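Local coordinates for prophenoloxidase b (PDB 3WKY), which is the inactive precursor of a crustacean type 3 copper phenoloxidase that, once activated, probably oxidises monophenols and o-diphenols, at residues S197-W200 and H201-S205; F222-M225 and H226-V230; A231-N234 and M235-S239; P391-F394 and R395-F399. One frame throughout, in Å; residues are numbered along the deposited sequence.

From the N terminus, the four contacts follow one another in series. None nests in or crosses another, and each closes a turn of helix rather than a long loop. Interaction 1 ends helix 193-205 and gives two histidines to copper CU1. Interaction 2, on helix 218-239, adds the third; it packs on interaction 1 through Met225 and Phe222 against Trp202. Interaction 3 continues that same helix away from the metals toward the beta strands of the C-terminal part. Interaction 4, at the start of helix 391-409, supplies a histidine to CU2 and touches the other three: His199, His226 and Leu229, and Tyr233. Together they join three helices around one dicopper site.

Interaction 1: S197-W200 and H201-S205. With CUO (Cu2-o2 cluster), chain J.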
loop_
_atom_site.group_PDB
_atom_site.type_symbol
_atom_site.label_atom_id
_atom_site.label_comp_id
_atom_site.label_asym_id
_atom_site.label_seq_id
_atom_site.Cartn_x
_atom_site.Cartn_y
_atom_site.Cartn_z
ATOM N N SER A 197 32.102 -22.026 -14.940
ATOM C CA SER A 197 33.560 -21.915 -15.079
ATOM C C SER A 197 33.965 -20.913 -16.154
ATOM O O SER A 197 34.933 -20.175 -15.981
ATOM C CB SER A 197 34.177 -23.285 -15.384
ATOM O OG SER A 197 33.978 -24.155 -14.285
ATOM N N PHE A 198 33.232 -20.901 -17.263
ATOM C CA PHE A 198 33.463 -19.914 -18.317
ATOM C C PHE A 198 33.321 -18.499 -17.753
ATOM O O PHE A 198 34.111 -17.604 -18.049
ATOM C CB PHE A 198 32.493 -20.138 -19.478
ATOM C CG PHE A 198 32.344 -18.947 -20.384
ATOM C CD1 PHE A 198 33.381 -18.564 -21.229
ATOM C CD2 PHE A 198 31.162 -18.212 -20.394
ATOM C CE1 PHE A 198 33.249 -17.467 -22.066
ATOM C CE2 PHE A 198 31.014 -17.111 -21.236
ATOM C CZ PHE A 198 32.056 -16.738 -22.072
ATOM N N HIS A 199 32.305 -18.295 -16.922
ATOM C CA HIS A 199 32.111 -16.993 -16.323
ATOM C C HIS A 199 33.313 -16.571 -15.450
ATOM O O HIS A 199 33.767 -15.427 -15.498
ATOM C CB HIS A 199 30.818 -17.010 -15.507
ATOM C CG HIS A 199 30.316 -15.658 -15.174
ATOM N ND1 HIS A 199 30.257 -15.180 -13.884
ATOM C CD2 HIS A 199 29.852 -14.663 -15.967
ATOM C CE1 HIS A 199 29.781 -13.953 -13.893
ATOM N NE2 HIS A 199 29.511 -13.628 -15.143
ATOM N N TRP A 200 33.820 -17.498 -14.646
ATOM C CA TRP A 200 35.054 -17.276 -13.884
ATOM C C TRP A 200 36.216 -16.907 -14.825
ATOM O O TRP A 200 36.903 -15.897 -14.623
ATOM C CB TRP A 200 35.346 -18.548 -13.085
ATOM C CG TRP A 200 36.736 -18.775 -12.501
ATOM C CD1 TRP A 200 37.822 -19.328 -13.142
ATOM C CD2 TRP A 200 37.139 -18.585 -11.131
ATOM N NE1 TRP A 200 38.881 -19.447 -12.264
ATOM C CE2 TRP A 200 38.485 -19.008 -11.024
ATOM C CE3 TRP A 200 36.493 -18.093 -9.986
ATOM C CZ2 TRP A 200 39.203 -18.932 -9.826
ATOM C CZ3 TRP A 200 37.214 -18.018 -8.782
ATOM C CH2 TRP A 200 38.554 -18.439 -8.717
ATOM N N HIS A 201 36.420 -17.721 -15.853
ATOM C CA HIS A 201 37.488 -17.443 -16.812
ATOM C C HIS A 201 37.351 -16.088 -17.477
ATOM O O HIS A 201 38.342 -15.354 -17.630
ATOM C CB HIS A 201 37.584 -18.555 -17.856
ATOM C CG HIS A 201 38.344 -19.744 -17.366
ATOM N ND1 HIS A 201 39.725 -19.804 -17.400
ATOM C CD2 HIS A 201 37.929 -20.910 -16.816
ATOM C CE1 HIS A 201 40.123 -20.959 -16.895
ATOM N NE2 HIS A 201 39.057 -21.648 -16.531
ATOM N N TRP A 202 36.129 -15.744 -17.873
ATOM C CA TRP A 202 35.942 -14.467 -18.548
ATOM C C TRP A 202 36.400 -13.323 -17.658
ATOM O O TRP A 202 37.106 -12.407 -18.096
ATOM C CB TRP A 202 34.490 -14.253 -19.022
ATOM C CG TRP A 202 34.436 -13.059 -19.936
ATOM C CD1 TRP A 202 34.555 -13.062 -21.308
ATOM C CD2 TRP A 202 34.363 -11.687 -19.541
ATOM N NE1 TRP A 202 34.527 -11.767 -21.783
ATOM C CE2 TRP A 202 34.411 -10.907 -20.714
ATOM C CE3 TRP A 202 34.251 -11.037 -18.300
ATOM C CZ2 TRP A 202 34.354 -9.506 -20.687
ATOM C CZ3 TRP A 202 34.193 -9.649 -18.274
ATOM C CH2 TRP A 202 34.240 -8.900 -19.458
ATOM N N HIS A 203 35.992 -13.356 -16.395
ATOM C CA HIS A 203 36.306 -12.249 -15.520
ATOM C C HIS A 203 37.748 -12.231 -15.052
ATOM O O HIS A 203 38.237 -11.198 -14.610
ATOM C CB HIS A 203 35.354 -12.211 -14.333
ATOM C CG HIS A 203 34.029 -11.628 -14.686
ATOM N ND1 HIS A 203 33.832 -10.272 -14.818
ATOM C CD2 HIS A 203 32.844 -12.217 -14.966
ATOM C CE1 HIS A 203 32.574 -10.047 -15.150
ATOM N NE2 HIS A 203 31.961 -11.209 -15.249
ATOM N N LEU A 204 38.420 -13.368 -15.144
ATOM C CA LEU A 204 39.825 -13.401 -14.754
ATOM C C LEU A 204 40.728 -13.133 -15.955
ATOM O O LEU A 204 41.883 -12.728 -15.793
ATOM C CB LEU A 204 40.158 -14.703 -14.025
ATOM C CG LEU A 204 39.561 -14.721 -12.606
ATOM C CD1 LEU A 204 39.730 -16.075 -11.942
ATOM C CD2 LEU A 204 40.180 -13.627 -11.739
ATOM N N SER A 205 40.187 -13.332 -17.159
ATOM C CA SER A 205 40.874 -12.922 -18.382
ATOM C C SER A 205 40.681 -11.429 -18.623
ATOM O O SER A 205 41.580 -10.743 -19.114
ATOM C CB SER A 205 40.324 -13.702 -19.573
ATOM O OG SER A 205 41.035 -13.387 -20.760
HETATM CU CU1 CUO J . 29.731 -11.502 -15.619
HETATM CU CU2 CUO J . 27.509 -9.433 -13.681
HETATM O O1 CUO J . 29.266 -9.964 -14.432
HETATM O O2 CUO J . 28.647 -11.293 -13.655
#
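Ser197-Trp200 runs into His201-Ser205 as unbroken alpha helix, with four i-to-i+4 bonds from His201 N to Ser197 O (2.9 Å) through to Leu204 N and Trp200 O. One turn apart on the metal side, His199 and His203 converge on copper CU1, with His199 NE2 at 2.2 Å and His203 NE2 at 2.3 Å. Their first torsions differ to allow this: His199 CG lies anti to the backbone N (chi1 -163°), whereas His203 CG lies beside the N and anti to the carbonyl carbon (chi1 -79°), and the two rings lean together. They meet edge to face, planes 72° apart, with His203 CD2 over the rim of the His199 face. Oxygen O2 of the cluster sits in the plane of the His199 ring at its edge, 2.9 Å from NE2. His199 ND1 is bonded to Val384 O, which together with the copper bond at NE2 limits the ring's rotation; the His203 ring has Trp202 CE3 over the centre of one face. His226 completes the protein ligands of CU1. Away from the metal, Leu204 CD1 makes a CH-pi contact over the Trp200 indole, 3.5 Å from the centroid of its five-membered ring and 3.3 Å from Trp200 CE2. The edge of that indole points at the face of the His201 ring, whose ND1 bonds to Tyr121 OH. Around this turn, Trp202 packs on Leu221, Phe222 and Met225 of helix 218-239, while Trp200 and Leu204 lie on Ala114 and Tyr117 of helix 109-122.

Interaction 2: F222-M225 and H226-V230. With CUO (Cu2-o2 cluster), chain J.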
loop_
_atom_site.group_PDB
_atom_site.type_symbol
_atom_site.label_atom_id
_atom_site.label_comp_id
_atom_site.label_asym_id
_atom_site.label_seq_id
_atom_site.Cartn_x
_atom_site.Cartn_y
_atom_site.Cartn_z
ATOM N N PHE A 222 32.824 -6.680 -22.330
ATOM C CA PHE A 222 31.911 -6.894 -21.200
ATOM C C PHE A 222 30.466 -6.902 -21.707
ATOM O O PHE A 222 29.720 -7.860 -21.474
ATOM C CB PHE A 222 32.118 -5.828 -20.136
ATOM C CG PHE A 222 31.092 -5.871 -19.037
ATOM C CD1 PHE A 222 31.108 -6.893 -18.109
ATOM C CD2 PHE A 222 30.104 -4.897 -18.956
ATOM C CE1 PHE A 222 30.151 -6.951 -17.094
ATOM C CE2 PHE A 222 29.144 -4.939 -17.928
ATOM C CZ PHE A 222 29.172 -5.963 -17.010
ATOM N N TYR A 223 30.085 -5.854 -22.430
ATOM C CA TYR A 223 28.781 -5.821 -23.086
ATOM C C TYR A 223 28.535 -7.058 -23.941
ATOM O O TYR A 223 27.497 -7.705 -23.812
ATOM C CB TYR A 223 28.651 -4.570 -23.964
ATOM C CG TYR A 223 27.764 -4.780 -25.163
ATOM C CD1 TYR A 223 26.385 -4.933 -25.017
ATOM C CD2 TYR A 223 28.299 -4.814 -26.455
ATOM C CE1 TYR A 223 25.557 -5.129 -26.134
ATOM C CE2 TYR A 223 27.483 -5.006 -27.561
ATOM C CZ TYR A 223 26.117 -5.157 -27.397
ATOM O OH TYR A 223 25.306 -5.341 -28.500
ATOM N N TYR A 224 29.484 -7.380 -24.820
ATOM C CA TYR A 224 29.241 -8.366 -25.862
ATOM C C TYR A 224 29.090 -9.774 -25.315
ATOM O O TYR A 224 28.190 -10.500 -25.721
ATOM C CB TYR A 224 30.371 -8.329 -26.894
ATOM C CG TYR A 224 30.077 -9.148 -28.131
ATOM C CD1 TYR A 224 28.962 -8.874 -28.918
ATOM C CD2 TYR A 224 30.927 -10.180 -28.522
ATOM C CE1 TYR A 224 28.697 -9.612 -30.085
ATOM C CE2 TYR A 224 30.664 -10.929 -29.685
ATOM C CZ TYR A 224 29.555 -10.635 -30.453
ATOM O OH TYR A 224 29.298 -11.372 -31.598
ATOM N N MET A 225 29.966 -10.172 -24.396
ATOM C CA MET A 225 29.864 -11.516 -23.867
ATOM C C MET A 225 28.541 -11.648 -23.112
ATOM O O MET A 225 27.821 -12.635 -23.270
ATOM C CB MET A 225 31.058 -11.862 -22.964
ATOM C CG MET A 225 30.983 -13.290 -22.382
ATOM S SD MET A 225 29.840 -13.457 -20.960
ATOM C CE MET A 225 30.979 -13.331 -19.595
ATOM N N HIS A 226 28.227 -10.666 -22.270
ATOM C CA HIS A 226 26.999 -10.761 -21.488
ATOM C C HIS A 226 25.738 -10.671 -22.321
ATOM O O HIS A 226 24.726 -11.295 -21.989
ATOM C CB HIS A 226 27.006 -9.767 -20.322
ATOM C CG HIS A 226 28.039 -10.094 -19.306
ATOM N ND1 HIS A 226 29.344 -9.660 -19.402
ATOM C CD2 HIS A 226 27.974 -10.871 -18.199
ATOM C CE1 HIS A 226 30.036 -10.133 -18.380
ATOM N NE2 HIS A 226 29.229 -10.878 -17.649
ATOM N N HIS A 227 25.800 -9.912 -23.411
ATOM C CA HIS A 227 24.687 -9.854 -24.346
ATOM C C HIS A 227 24.414 -11.239 -24.903
ATOM O O HIS A 227 23.274 -11.679 -24.998
ATOM C CB HIS A 227 24.983 -8.918 -25.517
ATOM C CG HIS A 227 23.991 -9.061 -26.624
ATOM N ND1 HIS A 227 22.689 -8.619 -26.504
ATOM C CD2 HIS A 227 24.077 -9.668 -27.830
ATOM C CE1 HIS A 227 22.025 -8.921 -27.608
ATOM N NE2 HIS A 227 22.842 -9.556 -28.428
ATOM N N ASN A 228 25.479 -11.929 -25.286
ATOM C CA ASN A 228 25.351 -13.266 -25.835
ATOM C C ASN A 228 24.886 -14.274 -24.791
ATOM O O ASN A 228 24.089 -15.167 -25.085
ATOM C CB ASN A 228 26.687 -13.683 -26.466
ATOM C CG ASN A 228 26.816 -13.192 -27.877
ATOM O OD1 ASN A 228 26.400 -13.880 -28.804
ATOM N ND2 ASN A 228 27.369 -11.980 -28.057
ATOM N N LEU A 229 25.369 -14.110 -23.561
ATOM C CA LEU A 229 24.943 -14.943 -22.446
ATOM C C LEU A 229 23.432 -14.793 -22.167
ATOM O O LEU A 229 22.716 -15.789 -22.020
ATOM C CB LEU A 229 25.785 -14.581 -21.211
ATOM C CG LEU A 229 25.530 -15.249 -19.863
ATOM C CD1 LEU A 229 25.485 -16.769 -19.995
ATOM C CD2 LEU A 229 26.647 -14.822 -18.926
ATOM N N VAL A 230 22.955 -13.554 -22.096
ATOM C CA VAL A 230 21.522 -13.283 -21.936
ATOM C C VAL A 230 20.683 -13.782 -23.123
ATOM O O VAL A 230 19.625 -14.396 -22.937
ATOM C CB VAL A 230 21.274 -11.773 -21.719
ATOM C CG1 VAL A 230 19.760 -11.469 -21.733
ATOM C CG2 VAL A 230 21.905 -11.325 -20.385
HETATM CU CU1 CUO J . 29.731 -11.502 -15.619
HETATM CU CU2 CUO J . 27.509 -9.433 -13.681
HETATM O O1 CUO J . 29.266 -9.964 -14.432
HETATM O O2 CUO J . 28.647 -11.293 -13.655
#
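His226 lies one turn after Phe222 and binds copper CU1 through NE2 at 2.2 Å, while its ND1 turns back to Phe222 O at 2.8 Å; these two bonds hold the ring's rotation. Phe222 O lies close to the imidazole plane, and the backbone N-H of His226 reaches the same oxygen from the other face of the carbonyl plane. Met225 covers one face of the ring: its SD stands 4.0 Å from the His226 centroid, almost on the ring normal, with CE beside it, a Met-aromatic contact reached by bends at chi2 (-78°) and chi3. Phe222 meets the ring obliquely, CD1 to His226 CE1 at 3.4 Å. Farther out, Asn228 ND2 sits 3.3 Å above the centre of the Tyr224 ring and donates an almost straight bond (176°) to Tyr224 O. Asn228 OD1 is taken by Thr528 and Glu529 N, and Tyr224 OH by Glu529 OE1. Were Tyr224 a leucine, Glu529 would probably lose its hydroxyl mate and the Asn228 amide its aromatic floor. A helix-borne histidine completing the three-histidine shell of one copper is the hallmark of the type 3 dicopper site in the hemocyanin family.

Interaction 3: A231-N234 and M235-S239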
loop_
_atom_site.group_PDB
_atom_site.type_symbol
_atom_site.label_atom_id
_atom_site.label_comp_id
_atom_site.label_asym_id
_atom_site.label_seq_id
_atom_site.Cartn_x
_atom_site.Cartn_y
_atom_site.Cartn_z
ATOM N N ALA A 231 21.153 -13.531 -24.342
ATOM C CA ALA A 231 20.413 -13.965 -25.531
ATOM C C ALA A 231 20.240 -15.483 -25.543
ATOM O O ALA A 231 19.146 -15.988 -25.788
ATOM C CB ALA A 231 21.115 -13.502 -26.803
ATOM N N ARG A 232 21.319 -16.211 -25.271
ATOM C CA ARG A 232 21.250 -17.671 -25.288
ATOM C C ARG A 232 20.381 -18.213 -24.160
ATOM O O ARG A 232 19.674 -19.201 -24.330
ATOM C CB ARG A 232 22.656 -18.292 -25.286
ATOM C CG ARG A 232 23.286 -18.243 -26.702
ATOM C CD ARG A 232 24.766 -18.566 -26.688
ATOM N NE ARG A 232 25.283 -18.560 -28.060
ATOM C CZ ARG A 232 25.341 -19.632 -28.842
ATOM N NH1 ARG A 232 24.920 -20.812 -28.399
ATOM N NH2 ARG A 232 25.820 -19.517 -30.079
ATOM N N TYR A 233 20.405 -17.542 -23.017
ATOM C CA TYR A 233 19.521 -17.918 -21.932
ATOM C C TYR A 233 18.072 -17.819 -22.375
ATOM O O TYR A 233 17.275 -18.729 -22.126
ATOM C CB TYR A 233 19.760 -16.988 -20.761
ATOM C CG TYR A 233 18.937 -17.261 -19.520
ATOM C CD1 TYR A 233 19.043 -18.471 -18.830
ATOM C CD2 TYR A 233 18.091 -16.278 -19.007
ATOM C CE1 TYR A 233 18.315 -18.699 -17.647
ATOM C CE2 TYR A 233 17.353 -16.498 -17.834
ATOM C CZ TYR A 233 17.477 -17.706 -17.163
ATOM O OH TYR A 233 16.765 -17.918 -15.997
ATOM N N ASN A 234 17.727 -16.712 -23.030
ATOM C CA ASN A 234 16.367 -16.560 -23.525
ATOM C C ASN A 234 15.978 -17.615 -24.552
ATOM O O ASN A 234 14.824 -18.017 -24.619
ATOM C CB ASN A 234 16.136 -15.170 -24.111
ATOM C CG ASN A 234 15.725 -14.157 -23.059
ATOM O OD1 ASN A 234 15.159 -14.516 -22.010
ATOM N ND2 ASN A 234 15.985 -12.876 -23.341
ATOM N N MET A 235 16.932 -18.059 -25.374
ATOM C CA MET A 235 16.607 -19.104 -26.325
ATOM C C MET A 235 16.310 -20.400 -25.598
ATOM O O MET A 235 15.451 -21.182 -26.010
ATOM C CB MET A 235 17.743 -19.287 -27.336
ATOM C CG MET A 235 18.054 -18.008 -28.059
ATOM S SD MET A 235 19.241 -18.215 -29.404
ATOM C CE MET A 235 19.751 -16.511 -29.506
ATOM N N GLU A 236 17.011 -20.618 -24.494
ATOM C CA GLU A 236 16.753 -21.780 -23.679
ATOM C C GLU A 236 15.361 -21.646 -23.022
ATOM O O GLU A 236 14.596 -22.625 -22.955
ATOM C CB GLU A 236 17.873 -21.913 -22.634
ATOM C CG GLU A 236 18.183 -23.313 -22.194
ATOM C CD GLU A 236 18.891 -24.173 -23.245
ATOM O OE1 GLU A 236 19.256 -23.697 -24.358
ATOM O OE2 GLU A 236 19.068 -25.364 -22.934
ATOM N N ARG A 237 15.022 -20.442 -22.554
ATOM C CA ARG A 237 13.705 -20.226 -21.936
ATOM C C ARG A 237 12.573 -20.485 -22.945
ATOM O O ARG A 237 11.603 -21.185 -22.644
ATOM C CB ARG A 237 13.598 -18.816 -21.343
ATOM C CG ARG A 237 14.595 -18.563 -20.186
ATOM C CD ARG A 237 14.499 -17.127 -19.645
ATOM N NE ARG A 237 13.236 -16.906 -18.935
ATOM C CZ ARG A 237 13.030 -17.202 -17.650
ATOM N NH1 ARG A 237 13.992 -17.752 -16.915
ATOM N NH2 ARG A 237 11.843 -16.973 -17.100
ATOM N N LEU A 238 12.702 -19.923 -24.140
ATOM C CA LEU A 238 11.702 -20.168 -25.187
ATOM C C LEU A 238 11.579 -21.666 -25.493
ATOM O O LEU A 238 10.468 -22.172 -25.709
ATOM C CB LEU A 238 12.015 -19.363 -26.462
ATOM C CG LEU A 238 11.852 -17.839 -26.327
ATOM C CD1 LEU A 238 12.446 -17.101 -27.529
ATOM C CD2 LEU A 238 10.381 -17.452 -26.153
ATOM N N SER A 239 12.708 -22.377 -25.492
ATOM C CA SER A 239 12.702 -23.828 -25.720
ATOM C C SER A 239 11.901 -24.572 -24.666
ATOM O O SER A 239 11.450 -25.691 -24.893
ATOM C CB SER A 239 14.128 -24.398 -25.735
ATOM O OG SER A 239 14.906 -23.843 -26.782
HETATM O O HOH W 1 20.531 -21.442 -25.607
#
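Tyr233 and Arg237 meet one turn apart: Arg237 CG lies over the centre of the phenol face, 4.2 Å from its centroid, and Arg237 CD comes within 3.4 Å of Tyr233 CE2. A bend at chi3 (69°) then carries the guanidinium alongside the hydroxyl end of the ring. Its charge is met by a salt bridge from NH1 to Glu183 and a bond from NE to Lys243 O, while Tyr233 OH is hydrogen-bonded to Arg190. With an alanine in place of Tyr233, Arg190 would probably lose that partner, and the aliphatic part of Arg237 the surface it rests on. Four i-to-i+4 main-chain bonds run from Met235 N and Ala231 O to Leu238 N and Asn234 O. Asn234 OD1 accepts from Val245 N. A water bridges one turn, donating to Arg232 O at 2.7 Å and to Glu236 OE1 at 2.9 Å; Arg232 O also accepts from Glu236 N, OE1 takes Arg582 N, and OE2 bonds to Tyr188 OH. The three guanidinium nitrogens of Arg232 are engaged by Thr528, Glu529 O and Gln579 O. Near the last turn, Met235 O takes two donors from opposite faces of its plane, Ser239 N at 3.0 Å and Ser239 OG at 2.8 Å, and the hydroxyl is also paired with Gly583 N. Met235 and Leu238 rest on strands 501-509 and 588-598, consistent with the hemocyanin-type fold, in which this copper-domain helix packs against the Ig-like domain.

Interaction 4: P391-F394 and R395-F399; sequences PVFF and RWHKF. With CUO (Cu2-o2 cluster), chain J.
Phe393 lies under His397, one turn on, with His397 CD2 3.4 Å above its ring plane near the rim and the closest carbons, Phe393 CZ and His397 CD2, also 3.4 Å apart. The rings are inclined at 32°, an oblique meeting. Phe393 CG is anti to the backbone N (chi1 178°), which swings the ring out from the helix, across its axis, toward the metals, and there CE1 comes to 3.2 Å from oxygen O2 of the cluster, which faces the ring edge. His397 NE2 binds copper CU2 at 2.2 Å, with His357 and His361 as the other protein ligands, and O1 of the cluster lies near the plane of its ring. The backbone bond from His397 N to Phe393 O, 2.8 Å, ties the same two residues. The segment lies within the tyrosinase copper-binding signature, whose helix delivers the last histidine of the second copper; here that imidazole also stacks on His226, a ligand of the first. Phe393 CD2 in turn sits over the centre of the Phe394 ring, which stacks on Tyr233 of helix 218-239. Trp396 acts in the second shell: its NE1 bonds to His357 O, holding the backbone of another CU2 ligand, and its indole meets the His361 ring edge to face. On the outer side, Arg395 N has a weak bond to Pro391 O (3.5 Å), while its side chain bends away so that NE and NH2 bond to Lys246 O and Ala247 O. Phe399 CD2 rests 3.8 Å above the indole plane of Trp396, toward its rim.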
loop_
_atom_site.group_PDB
_atom_site.type_symbol
_atom_site.label_atom_id
_atom_site.label_comp_id
_atom_site.label_asym_id
_atom_site.label_seq_id
_atom_site.Cartn_x
_atom_site.Cartn_y
_atom_site.Cartn_z
ATOM N N PRO A 391 18.717 -17.308 -10.802
ATOM C CA PRO A 391 17.883 -16.679 -11.840
ATOM C C PRO A 391 17.998 -15.153 -11.865
ATOM O O PRO A 391 17.851 -14.541 -12.930
ATOM C CB PRO A 391 16.451 -17.122 -11.478
ATOM C CG PRO A 391 16.545 -17.571 -9.996
ATOM C CD PRO A 391 17.928 -18.181 -9.909
ATOM N N VAL A 392 18.268 -14.536 -10.716
ATOM C CA VAL A 392 18.368 -13.084 -10.700
ATOM C C VAL A 392 19.601 -12.579 -11.451
ATOM O O VAL A 392 19.649 -11.413 -11.844
ATOM C CB VAL A 392 18.312 -12.495 -9.270
ATOM C CG1 VAL A 392 19.708 -12.478 -8.613
ATOM C CG2 VAL A 392 17.740 -11.088 -9.313
ATOM N N PHE A 393 20.593 -13.444 -11.657
ATOM C CA PHE A 393 21.728 -13.067 -12.508
ATOM C C PHE A 393 21.232 -12.543 -13.850
ATOM O O PHE A 393 21.723 -11.521 -14.382
ATOM C CB PHE A 393 22.645 -14.268 -12.759
ATOM C CG PHE A 393 23.803 -13.950 -13.671
ATOM C CD1 PHE A 393 24.987 -13.444 -13.152
ATOM C CD2 PHE A 393 23.686 -14.118 -15.052
ATOM C CE1 PHE A 393 26.055 -13.127 -14.000
ATOM C CE2 PHE A 393 24.742 -13.805 -15.915
ATOM C CZ PHE A 393 25.932 -13.303 -15.385
ATOM N N PHE A 394 20.271 -13.255 -14.416
ATOM C CA PHE A 394 19.821 -12.916 -15.758
ATOM C C PHE A 394 18.851 -11.741 -15.757
ATOM O O PHE A 394 18.761 -11.007 -16.734
ATOM C CB PHE A 394 19.278 -14.155 -16.467
ATOM C CG PHE A 394 20.350 -15.160 -16.774
ATOM C CD1 PHE A 394 21.057 -15.094 -17.975
ATOM C CD2 PHE A 394 20.692 -16.137 -15.842
ATOM C CE1 PHE A 394 22.084 -16.004 -18.248
ATOM C CE2 PHE A 394 21.709 -17.047 -16.101
ATOM C CZ PHE A 394 22.398 -16.987 -17.317
ATOM N N ARG A 395 18.153 -11.527 -14.648
ATOM C CA ARG A 395 17.351 -10.321 -14.543
ATOM C C ARG A 395 18.270 -9.102 -14.424
ATOM O O ARG A 395 17.999 -8.052 -15.009
ATOM C CB ARG A 395 16.394 -10.410 -13.334
ATOM C CG ARG A 395 15.375 -11.566 -13.432
ATOM C CD ARG A 395 14.124 -11.277 -12.563
ATOM N NE ARG A 395 13.498 -10.024 -12.998
ATOM C CZ ARG A 395 12.727 -9.253 -12.237
ATOM N NH1 ARG A 395 12.480 -9.585 -10.970
ATOM N NH2 ARG A 395 12.218 -8.131 -12.741
ATOM N N TRP A 396 19.352 -9.241 -13.659
ATOM C CA TRP A 396 20.313 -8.153 -13.517
ATOM C C TRP A 396 20.997 -7.885 -14.860
ATOM O O TRP A 396 21.149 -6.736 -15.283
ATOM C CB TRP A 396 21.342 -8.490 -12.430
ATOM C CG TRP A 396 22.274 -7.355 -12.128
ATOM C CD1 TRP A 396 23.640 -7.349 -12.282
ATOM C CD2 TRP A 396 21.918 -6.044 -11.639
ATOM N NE1 TRP A 396 24.152 -6.125 -11.905
ATOM C CE2 TRP A 396 23.123 -5.308 -11.509
ATOM C CE3 TRP A 396 20.708 -5.433 -11.280
ATOM C CZ2 TRP A 396 23.148 -3.973 -11.069
ATOM C CZ3 TRP A 396 20.734 -4.102 -10.819
ATOM C CH2 TRP A 396 21.950 -3.394 -10.711
ATOM N N HIS A 397 21.383 -8.947 -15.550
ATOM C CA HIS A 397 22.042 -8.756 -16.841
ATOM C C HIS A 397 21.138 -8.353 -17.981
ATOM O O HIS A 397 21.605 -7.761 -18.955
ATOM C CB HIS A 397 22.968 -9.921 -17.199
ATOM C CG HIS A 397 24.313 -9.729 -16.606
ATOM N ND1 HIS A 397 25.250 -8.901 -17.179
ATOM C CD2 HIS A 397 24.813 -10.099 -15.403
ATOM C CE1 HIS A 397 26.309 -8.825 -16.388
ATOM N NE2 HIS A 397 26.060 -9.543 -15.311
ATOM N N LYS A 398 19.848 -8.655 -17.868
ATOM C CA LYS A 398 18.906 -8.087 -18.823
ATOM C C LYS A 398 18.820 -6.568 -18.607
ATOM O O LYS A 398 18.767 -5.815 -19.572
ATOM C CB LYS A 398 17.525 -8.752 -18.730
ATOM C CG LYS A 398 16.520 -8.209 -19.756
ATOM C CD LYS A 398 16.888 -8.640 -21.200
ATOM C CE LYS A 398 15.911 -8.024 -22.191
ATOM N NZ LYS A 398 16.048 -8.630 -23.562
ATOM N N PHE A 399 18.821 -6.111 -17.354
ATOM C CA PHE A 399 18.891 -4.666 -17.099
ATOM C C PHE A 399 20.158 -4.072 -17.717
ATOM O O PHE A 399 20.115 -3.047 -18.411
ATOM C CB PHE A 399 18.857 -4.363 -15.592
ATOM C CG PHE A 399 19.485 -3.034 -15.231
ATOM C CD1 PHE A 399 18.917 -1.844 -15.657
ATOM C CD2 PHE A 399 20.641 -2.984 -14.461
ATOM C CE1 PHE A 399 19.503 -0.612 -15.342
ATOM C CE2 PHE A 399 21.225 -1.776 -14.134
ATOM C CZ PHE A 399 20.663 -0.585 -14.575
HETATM CU CU1 CUO J . 29.731 -11.502 -15.619
HETATM CU CU2 CUO J . 27.509 -9.433 -13.681
HETATM O O1 CUO J . 29.266 -9.964 -14.432
HETATM O O2 CUO J . 28.647 -11.293 -13.655
#